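Local structure of diaminopimelate decarboxylase (Psychromonas ingrahamii, 4XG1) at the interface of chains A and B. The protein catalyses the pyridoxal 5'-phosphate-dependent decarboxylation of meso-diaminopimelate to L-lysine, the last step of the diaminopimelate route to lysine, and works as a homodimer. Numbering follows the deposited sequence. Chains: chain A/B, Diaminopimelate decarboxylase.

Contact 1: the interface of chains A and B. Residues chain A 106-108, 133; chain B 291-292.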
ATOM      1  N   GLY A 106      -5.700  16.540   9.959  1.00 16.45           N
ATOM      2  CA  GLY A 106      -4.701  16.112  10.971  1.00 16.38           C
ATOM      3  C   GLY A 106      -3.417  16.912  10.959  1.00 16.02           C
ATOM      4  O   GLY A 106      -2.371  16.402  11.320  1.00 16.72           O
ATOM      5  N   LYS A 107      -3.516  18.181  10.581  1.00 15.45           N
ATOM      6  CA  LYS A 107      -2.358  19.035  10.468  1.00 14.94           C
ATOM      7  C   LYS A 107      -1.623  19.153  11.790  1.00 15.03           C
ATOM      8  O   LYS A 107      -2.233  19.488  12.805  1.00 14.43           O
ATOM      9  CB  LYS A 107      -2.765  20.426  10.017  1.00 14.50           C
ATOM     10  CG  LYS A 107      -3.554  20.465   8.723  1.00 14.41           C
ATOM     11  CD  LYS A 107      -3.850  21.903   8.338  1.00 14.63           C
ATOM     12  CE  LYS A 107      -4.812  22.031   7.173  1.00 14.95           C
ATOM     13  NZ  LYS A 107      -6.249  21.817   7.545  1.00 15.10           N
ATOM     14  N   THR A 108      -0.312  18.869  11.774  1.00 15.31           N
ATOM     15  CA  THR A 108       0.548  19.063  12.962  1.00 16.25           C
ATOM     16  C   THR A 108       1.076  20.489  13.101  1.00 17.99           C
ATOM     17  O   THR A 108       1.081  21.263  12.137  1.00 18.96           O
ATOM     18  CB  THR A 108       1.791  18.146  12.950  1.00 15.89           C
ATOM     19  OG1 THR A 108       2.691  18.548  11.919  1.00 15.55           O
ATOM     20  CG2 THR A 108       1.401  16.717  12.770  1.00 15.41           C
ATOM     21  N   ARG A 133      -5.114  25.292  17.534  1.00 33.63           N
ATOM     22  CA  ARG A 133      -3.753  24.931  17.257  1.00 31.61           C
ATOM     23  C   ARG A 133      -3.121  25.947  16.300  1.00 27.20           C
ATOM     24  O   ARG A 133      -1.983  26.359  16.502  1.00 26.12           O
ATOM     25  CB  ARG A 133      -3.673  23.515  16.678  1.00 32.42           C
ATOM     26  CG  ARG A 133      -2.259  23.137  16.297  1.00 33.51           C
ATOM     27  CD  ARG A 133      -2.137  21.706  15.843  1.00 35.70           C
ATOM     28  NE  ARG A 133      -2.169  20.777  16.964  1.00 38.86           N
ATOM     29  CZ  ARG A 133      -2.035  19.466  16.842  1.00 34.08           C
ATOM     30  NH1 ARG A 133      -1.886  18.925  15.642  1.00 34.41           N
ATOM     31  NH2 ARG A 133      -2.063  18.714  17.913  1.00 30.84           N
TER
ATOM     32  N   GLU B 291      -4.204  13.723  17.803  1.00 22.22           N
ATOM     33  CA  GLU B 291      -4.035  15.119  17.517  1.00 24.06           C
ATOM     34  C   GLU B 291      -5.289  15.855  17.958  1.00 25.01           C
ATOM     35  O   GLU B 291      -5.215  16.746  18.798  1.00 24.69           O
ATOM     36  CB  GLU B 291      -3.796  15.344  16.024  1.00 25.33           C
ATOM     37  CG  GLU B 291      -2.601  14.581  15.457  1.00 25.44           C
ATOM     38  CD  GLU B 291      -1.280  15.309  15.615  1.00 24.91           C
ATOM     39  OE1 GLU B 291      -1.178  16.266  16.425  1.00 24.34           O
ATOM     40  OE2 GLU B 291      -0.323  14.885  14.951  1.00 25.35           O
ATOM     41  N   PHE B 292      -6.430  15.480  17.401  1.00 24.47           N
ATOM     42  CA  PHE B 292      -7.673  16.158  17.673  1.00 26.02           C
ATOM     43  C   PHE B 292      -8.793  15.201  18.007  1.00 29.94           C
ATOM     44  O   PHE B 292      -8.734  14.015  17.655  1.00 29.67           O
ATOM     45  CB  PHE B 292      -8.133  16.911  16.461  1.00 26.54           C
ATOM     46  CG  PHE B 292      -7.108  17.815  15.880  1.00 26.00           C
ATOM     47  CD1 PHE B 292      -6.436  18.712  16.672  1.00 26.00           C
ATOM     48  CD2 PHE B 292      -6.854  17.795  14.528  1.00 27.80           C
ATOM     49  CE1 PHE B 292      -5.497  19.552  16.134  1.00 26.47           C
ATOM     50  CE2 PHE B 292      -5.923  18.644  13.970  1.00 28.26           C
ATOM     51  CZ  PHE B 292      -5.250  19.534  14.784  1.00 28.01           C
TER
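A:Arg133 meets B:Glu291 in a salt bridge across the dimer interface. Its two terminal nitrogens approach end-on and both reach the same carboxylate oxygen. NH1 of A:Arg133 lies 2.9 Å from OE1 of B:Glu291. NH2 of A:Arg133 lies 3.0 Å from OE1 of B:Glu291. The two bonds arrive differently: NH2 comes nearly along the C-O axis, while NH1 comes from above the carboxylate plane. The guanidinium and carboxylate planes are 75° apart. OE2 of B:Glu291 lies against the methyl CG2 of A:Thr108, at 3.3 Å. B:Phe292 packs against the guanidinium. CE1 of B:Phe292 lies over the centre of one guanidinium face, 3.5 Å from CZ of A:Arg133. The planes are 49° apart, so this is not a parallel stack. Further out, NH1 of A:Arg133 also donates to the backbone O of A:Lys107, at 2.9 Å. This bond lies close to the guanidinium plane and helps fix its rotation. B:Glu291 bends at chi2 (-86°), which swings its carboxylate toward A:Thr108 and the arginine. CB of B:Glu291 sits over one face of the B:Phe292 ring. In the fold, A:Arg133 belongs to helix 128-140, and the loop just before helix 109-117 supplies A:Gly106 to A:Thr108. The partner's residues lie on strand 284-294.

Contact 2: the interface of chains A and B. Residues chain A 61, 317, 376, 380; chain B 348-349, 384-385.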
ATOM      1  N   LYS A  61      -2.084  15.529  -4.137  1.00 12.75           N
ATOM      2  CA  LYS A  61      -2.268  14.141  -3.756  1.00 13.36           C
ATOM      3  C   LYS A  61      -2.538  13.200  -4.925  1.00 12.18           C
ATOM      4  O   LYS A  61      -2.335  12.003  -4.795  1.00 11.32           O
ATOM      5  CB  LYS A  61      -3.456  14.052  -2.786  1.00 13.83           C
ATOM      6  CG  LYS A  61      -4.744  14.351  -3.524  1.00 15.37           C
ATOM      7  CD  LYS A  61      -5.870  14.916  -2.715  1.00 16.68           C
ATOM      8  CE  LYS A  61      -6.180  14.012  -1.551  1.00 18.07           C
ATOM      9  NZ  LYS A  61      -5.560  14.609  -0.317  1.00 18.78           N
ATOM     10  N   TYR A 317     -10.390  -0.472  -4.082  1.00 10.99           N
ATOM     11  CA  TYR A 317     -11.701   0.059  -4.339  1.00 11.32           C
ATOM     12  C   TYR A 317     -12.516  -0.772  -5.309  1.00 11.94           C
ATOM     13  O   TYR A 317     -13.603  -0.342  -5.669  1.00 13.07           O
ATOM     14  CB  TYR A 317     -11.594   1.458  -4.970  1.00 11.23           C
ATOM     15  CG  TYR A 317     -10.695   2.441  -4.253  1.00 10.96           C
ATOM     16  CD1 TYR A 317     -11.053   2.993  -3.017  1.00 10.76           C
ATOM     17  CD2 TYR A 317      -9.514   2.839  -4.805  1.00 10.76           C
ATOM     18  CE1 TYR A 317     -10.217   3.874  -2.355  1.00 10.28           C
ATOM     19  CE2 TYR A 317      -8.692   3.750  -4.163  1.00 10.40           C
ATOM     20  CZ  TYR A 317      -9.041   4.232  -2.935  1.00 10.18           C
ATOM     21  OH  TYR A 317      -8.203   5.119  -2.329  1.00 10.66           O
ATOM     22  N   TYR A 376      -3.909   9.006  -8.434  1.00 13.05           N
ATOM     23  CA  TYR A 376      -3.995   8.003  -7.378  1.00 12.60           C
ATOM     24  C   TYR A 376      -3.409   6.662  -7.826  1.00 11.07           C
ATOM     25  O   TYR A 376      -3.873   5.582  -7.442  1.00 10.24           O
ATOM     26  CB  TYR A 376      -5.446   7.877  -6.887  1.00 13.99           C
ATOM     27  CG  TYR A 376      -5.996   9.208  -6.532  1.00 15.68           C
ATOM     28  CD1 TYR A 376      -5.555   9.863  -5.405  1.00 16.31           C
ATOM     29  CD2 TYR A 376      -6.908   9.850  -7.356  1.00 16.89           C
ATOM     30  CE1 TYR A 376      -6.026  11.087  -5.082  1.00 17.01           C
ATOM     31  CE2 TYR A 376      -7.396  11.082  -7.030  1.00 17.85           C
ATOM     32  CZ  TYR A 376      -6.936  11.698  -5.889  1.00 18.80           C
ATOM     33  OH  TYR A 376      -7.404  12.965  -5.558  1.00 20.52           O
ATOM     34  N   MET A 380      -0.177   6.281  -4.512  1.00  7.58           N
ATOM     35  CA  MET A 380      -0.549   5.270  -3.554  1.00  7.66           C
ATOM     36  C   MET A 380       0.354   4.037  -3.626  1.00  7.47           C
ATOM     37  O   MET A 380       0.054   3.018  -2.988  1.00  7.74           O
ATOM     38  CB  MET A 380      -2.003   4.829  -3.761  1.00  8.05           C
ATOM     39  CG  MET A 380      -2.975   5.997  -3.806  1.00  8.54           C
ATOM     40  SD  MET A 380      -4.690   5.474  -3.726  1.00  8.83           S
ATOM     41  CE  MET A 380      -4.812   4.989  -2.000  1.00  9.10           C
TER
ATOM     42  N   CYS B 348      -6.505  12.143   3.391  1.00 16.49           N
ATOM     43  CA  CYS B 348      -7.677  12.789   2.847  1.00 18.25           C
ATOM     44  C   CYS B 348      -8.740  11.881   2.224  1.00 20.15           C
ATOM     45  O   CYS B 348      -9.450  12.304   1.285  1.00 21.50           O
ATOM     46  CB  CYS B 348      -7.216  13.736   1.782  1.00 18.27           C
ATOM     47  SG  CYS B 348      -6.329  12.816   0.506  1.00 21.63           S
ATOM     48  N   GLU B 349      -8.916  10.683   2.767  1.00 20.94           N
ATOM     49  CA  GLU B 349      -9.918   9.739   2.256  1.00 21.89           C
ATOM     50  C   GLU B 349     -10.743   9.219   3.404  1.00 20.61           C
ATOM     51  O   GLU B 349     -10.196   9.033   4.475  1.00 18.90           O
ATOM     52  CB  GLU B 349      -9.211   8.514   1.714  1.00 22.93           C
ATOM     53  CG  GLU B 349      -8.988   8.614   0.269  1.00 24.60           C
ATOM     54  CD  GLU B 349      -8.242   7.417  -0.258  1.00 24.32           C
ATOM     55  OE1 GLU B 349      -8.655   6.260   0.042  1.00 21.09           O
ATOM     56  OE2 GLU B 349      -7.265   7.700  -1.005  1.00 23.99           O
ATOM     57  N   TYR B 384       1.701   7.709   0.704  1.00  6.36           N
ATOM     58  CA  TYR B 384       0.543   8.442   0.225  1.00  6.37           C
ATOM     59  C   TYR B 384       0.334   9.736   1.021  1.00  6.40           C
ATOM     60  O   TYR B 384       0.603   9.777   2.218  1.00  6.46           O
ATOM     61  CB  TYR B 384      -0.649   7.508   0.275  1.00  6.58           C
ATOM     62  CG  TYR B 384      -1.960   8.037  -0.279  1.00  6.69           C
ATOM     63  CD1 TYR B 384      -2.011   8.795  -1.450  1.00  6.77           C
ATOM     64  CD2 TYR B 384      -3.135   7.771   0.386  1.00  6.77           C
ATOM     65  CE1 TYR B 384      -3.215   9.263  -1.952  1.00  6.86           C
ATOM     66  CE2 TYR B 384      -4.337   8.232  -0.094  1.00  6.98           C
ATOM     67  CZ  TYR B 384      -4.374   8.972  -1.269  1.00  7.06           C
ATOM     68  OH  TYR B 384      -5.592   9.431  -1.701  1.00  7.10           O
ATOM     69  N   ASN B 385      -0.074  10.803   0.337  1.00  6.43           N
ATOM     70  CA  ASN B 385      -0.127  12.177   0.901  1.00  6.43           C
ATOM     71  C   ASN B 385       1.266  12.689   1.268  1.00  6.55           C
ATOM     72  O   ASN B 385       1.402  13.599   2.060  1.00  6.55           O
ATOM     73  CB  ASN B 385      -1.016  12.256   2.132  1.00  6.59           C
ATOM     74  CG  ASN B 385      -2.505  12.233   1.811  1.00  6.75           C
ATOM     75  OD1 ASN B 385      -3.331  12.526   2.690  1.00  6.49           O
ATOM     76  ND2 ASN B 385      -2.865  11.806   0.596  1.00  6.70           N
TER
HETATM   77  O   HOH W   1      -0.615  11.554  -2.319  1.00 16.81           O
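OE2 of B:Glu349 is met by tyrosines from both subunits. Within chain B, the hydroxyl OH of B:Tyr384 donates at 2.5 Å to OE2 of B:Glu349, which accepts on its anti lone pair, away from OE1. Less closely, OH of A:Tyr317 lies 3.0 Å from OE2 of B:Glu349. A:Tyr317 OH donates across the interface to OE1 of B:Glu349, at 2.7 Å. It comes from above the carboxylate plane, while OE1 lies in the tyrosine ring plane, at its edge. Together these bonds should hold the carboxylate in place. B:Tyr384 is itself sandwiched. A:Met380 runs alongside it and sets CG over one face, offset toward the rim. ND2 of B:Asn385 lies over the centre of the opposite face. With chi1 at -176°, the ring of B:Tyr384 swings away from its backbone nitrogen and sits between these two groups. OD1 of B:Asn385 accepts from N of B:Cys348 on a lone pair, which probably helps position the cysteine. A water joins the backbone N of B:Asn385 to the backbone O of A:Lys61. The modelled approach of A:Lys61 to B:Cys348 is too short to be reliable. This is the shared active site. A:Lys61 is the lysine that carries the cofactor in this family, modelled here as a plain lysine. The partner brings B:Cys348, the likely proton donor, and B:Glu349, like A:Tyr317 a probable substrate-binding residue.

Contact 3: the interface of chains A and B. Residues chain A 385-386, 409, 412; chain B 83-86.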
ATOM      1  N   ASN A 385       6.230  -6.712  -0.903  1.00  5.54           N
ATOM      2  CA  ASN A 385       7.018  -7.823  -1.482  1.00  5.67           C
ATOM      3  C   ASN A 385       8.414  -7.365  -1.878  1.00  5.82           C
ATOM      4  O   ASN A 385       9.054  -7.991  -2.717  1.00  5.84           O
ATOM      5  CB  ASN A 385       6.328  -8.476  -2.694  1.00  5.52           C
ATOM      6  CG  ASN A 385       5.171  -9.370  -2.325  1.00  5.49           C
ATOM      7  OD1 ASN A 385       4.706 -10.152  -3.153  1.00  5.51           O
ATOM      8  ND2 ASN A 385       4.688  -9.282  -1.105  1.00  5.53           N
ATOM      9  N   SER A 386       8.856  -6.259  -1.319  1.00  6.08           N
ATOM     10  CA  SER A 386      10.169  -5.715  -1.649  1.00  6.58           C
ATOM     11  C   SER A 386      10.367  -5.533  -3.153  1.00  7.06           C
ATOM     12  O   SER A 386      11.380  -5.941  -3.702  1.00  6.92           O
ATOM     13  CB  SER A 386      11.286  -6.574  -1.028  1.00  6.45           C
ATOM     14  OG  SER A 386      11.264  -6.446   0.382  1.00  6.41           O
ATOM     15  N   LEU A 409      17.286  -1.673  -5.847  1.00 23.27           N
ATOM     16  CA  LEU A 409      17.082  -2.575  -4.709  1.00 24.24           C
ATOM     17  C   LEU A 409      17.604  -2.006  -3.410  1.00 23.25           C
ATOM     18  O   LEU A 409      16.963  -2.101  -2.402  1.00 20.75           O
ATOM     19  CB  LEU A 409      17.745  -3.937  -4.937  1.00 26.60           C
ATOM     20  CG  LEU A 409      17.183  -4.837  -6.030  1.00 29.83           C
ATOM     21  CD1 LEU A 409      18.078  -6.062  -6.178  1.00 31.20           C
ATOM     22  CD2 LEU A 409      15.752  -5.254  -5.735  1.00 30.41           C
ATOM     23  N   LEU A 412      15.535  -0.097  -0.982  1.00 15.74           N
ATOM     24  CA  LEU A 412      14.481  -0.765  -0.242  1.00 14.76           C
ATOM     25  C   LEU A 412      14.695  -0.731   1.245  1.00 13.95           C
ATOM     26  O   LEU A 412      13.758  -0.520   1.971  1.00 12.62           O
ATOM     27  CB  LEU A 412      14.328  -2.226  -0.678  1.00 14.23           C
ATOM     28  CG  LEU A 412      13.756  -2.412  -2.070  1.00 13.68           C
ATOM     29  CD1 LEU A 412      13.868  -3.872  -2.480  1.00 13.47           C
ATOM     30  CD2 LEU A 412      12.338  -1.939  -2.199  1.00 13.00           C
TER
ATOM     31  N   SER B  83      10.816 -12.399  -3.986  1.00  7.76           N
ATOM     32  CA  SER B  83      11.421 -11.471  -4.941  1.00  7.83           C
ATOM     33  C   SER B  83      12.898 -11.425  -4.746  1.00  8.08           C
ATOM     34  O   SER B  83      13.398 -11.836  -3.703  1.00  8.62           O
ATOM     35  CB  SER B  83      10.856 -10.052  -4.774  1.00  7.61           C
ATOM     36  OG  SER B  83      11.256  -9.486  -3.543  1.00  7.55           O
ATOM     37  N   VAL B  84      13.594 -10.878  -5.723  1.00  8.27           N
ATOM     38  CA  VAL B  84      15.007 -10.651  -5.575  1.00  8.79           C
ATOM     39  C   VAL B  84      15.286  -9.608  -4.488  1.00  9.03           C
ATOM     40  O   VAL B  84      16.309  -9.619  -3.847  1.00  9.19           O
ATOM     41  CB  VAL B  84      15.662 -10.235  -6.925  1.00  9.05           C
ATOM     42  CG1 VAL B  84      15.082  -8.925  -7.465  1.00  8.92           C
ATOM     43  CG2 VAL B  84      17.185 -10.092  -6.749  1.00  9.30           C
ATOM     44  N   GLY B  85      14.376  -8.681  -4.300  1.00  9.70           N
ATOM     45  CA  GLY B  85      14.494  -7.716  -3.222  1.00  9.88           C
ATOM     46  C   GLY B  85      14.576  -8.458  -1.918  1.00 10.28           C
ATOM     47  O   GLY B  85      15.389  -8.107  -1.046  1.00 10.17           O
ATOM     48  N   GLU B  86      13.723  -9.483  -1.760  1.00 10.53           N
ATOM     49  CA  GLU B  86      13.709 -10.257  -0.510  1.00 10.86           C
ATOM     50  C   GLU B  86      14.945 -11.107  -0.402  1.00 11.28           C
ATOM     51  O   GLU B  86      15.486 -11.266   0.683  1.00 11.58           O
ATOM     52  CB  GLU B  86      12.425 -11.076  -0.344  1.00 10.76           C
ATOM     53  CG  GLU B  86      11.216 -10.180  -0.062  1.00 10.79           C
ATOM     54  CD  GLU B  86       9.968 -10.924   0.371  1.00 10.95           C
ATOM     55  OE1 GLU B  86       9.929 -12.171   0.238  1.00 11.79           O
ATOM     56  OE2 GLU B  86       9.007 -10.273   0.851  1.00 10.72           O
TER
HETATM   57  O   HOH W   2       9.159  -7.800   1.398  1.00  6.36           O
HETATM   58  O   HOH W   3      12.189  -7.144  -5.917  1.00  9.17           O
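A:Leu409 and B:Gly85 bury much of the surface here, with A:Ser386 next to them. The branch CD2 of A:Leu409 rests on the bare CA of B:Gly85, at 3.7 Å. Its side chain crosses that of B:Val84 at about a right angle, though A:Leu409 is poorly ordered and its exact pose is uncertain. CD1 of A:Leu412 touches the same glycine CA more distantly. A:Ser386 lies over the start of the partner helix. CB of A:Ser386 packs on CG of B:Glu86, 3.7 Å away. A chi1 of -68° places OG of A:Ser386 beside its backbone nitrogen, where it meets a water that also contacts the carboxylate OE2 of B:Glu86. A second water links the backbone O of A:Ser386, at 2.6 Å, to the backbone N of B:Gly85. A direct hydrogen bond comes from B:Ser83. The hydroxyl OG of B:Ser83 donates to the backbone O of A:Asn385, at 2.8 Å, with the donor tilted 24° from the carbonyl plane. OG of B:Ser83 also accepts from the backbone N of B:Glu86, at 3.0 Å. B:Ser83 therefore caps the N-terminus of helix 84-92 while bonding across the interface. In the fold, this helix start meets the short 3-10 helices 384-386 and 409-411 of chain A, with A:Leu412 just after the latter.

The three contacts spread along one two-fold symmetric interface of the homodimer. The C-alpha centres of contact 1 and contact 2 are about 19 Å apart, those of contact 2 and contact 3 about 24 Å, and those of contact 1 and contact 3 about 35 Å. The 3-10 helix 384-386 serves contacts 2 and 3, from opposite chains. A:Asn385 at contact 3 takes the place in the twin active site that B:Asn385 takes in contact 2, so the packing may help position that site. The centre of contact 3 lies about 12 Å from A:Cys348, in the twin site, and that of contact 1 about 35 Å from it. Contact 1 probably helps hold the subunits in register.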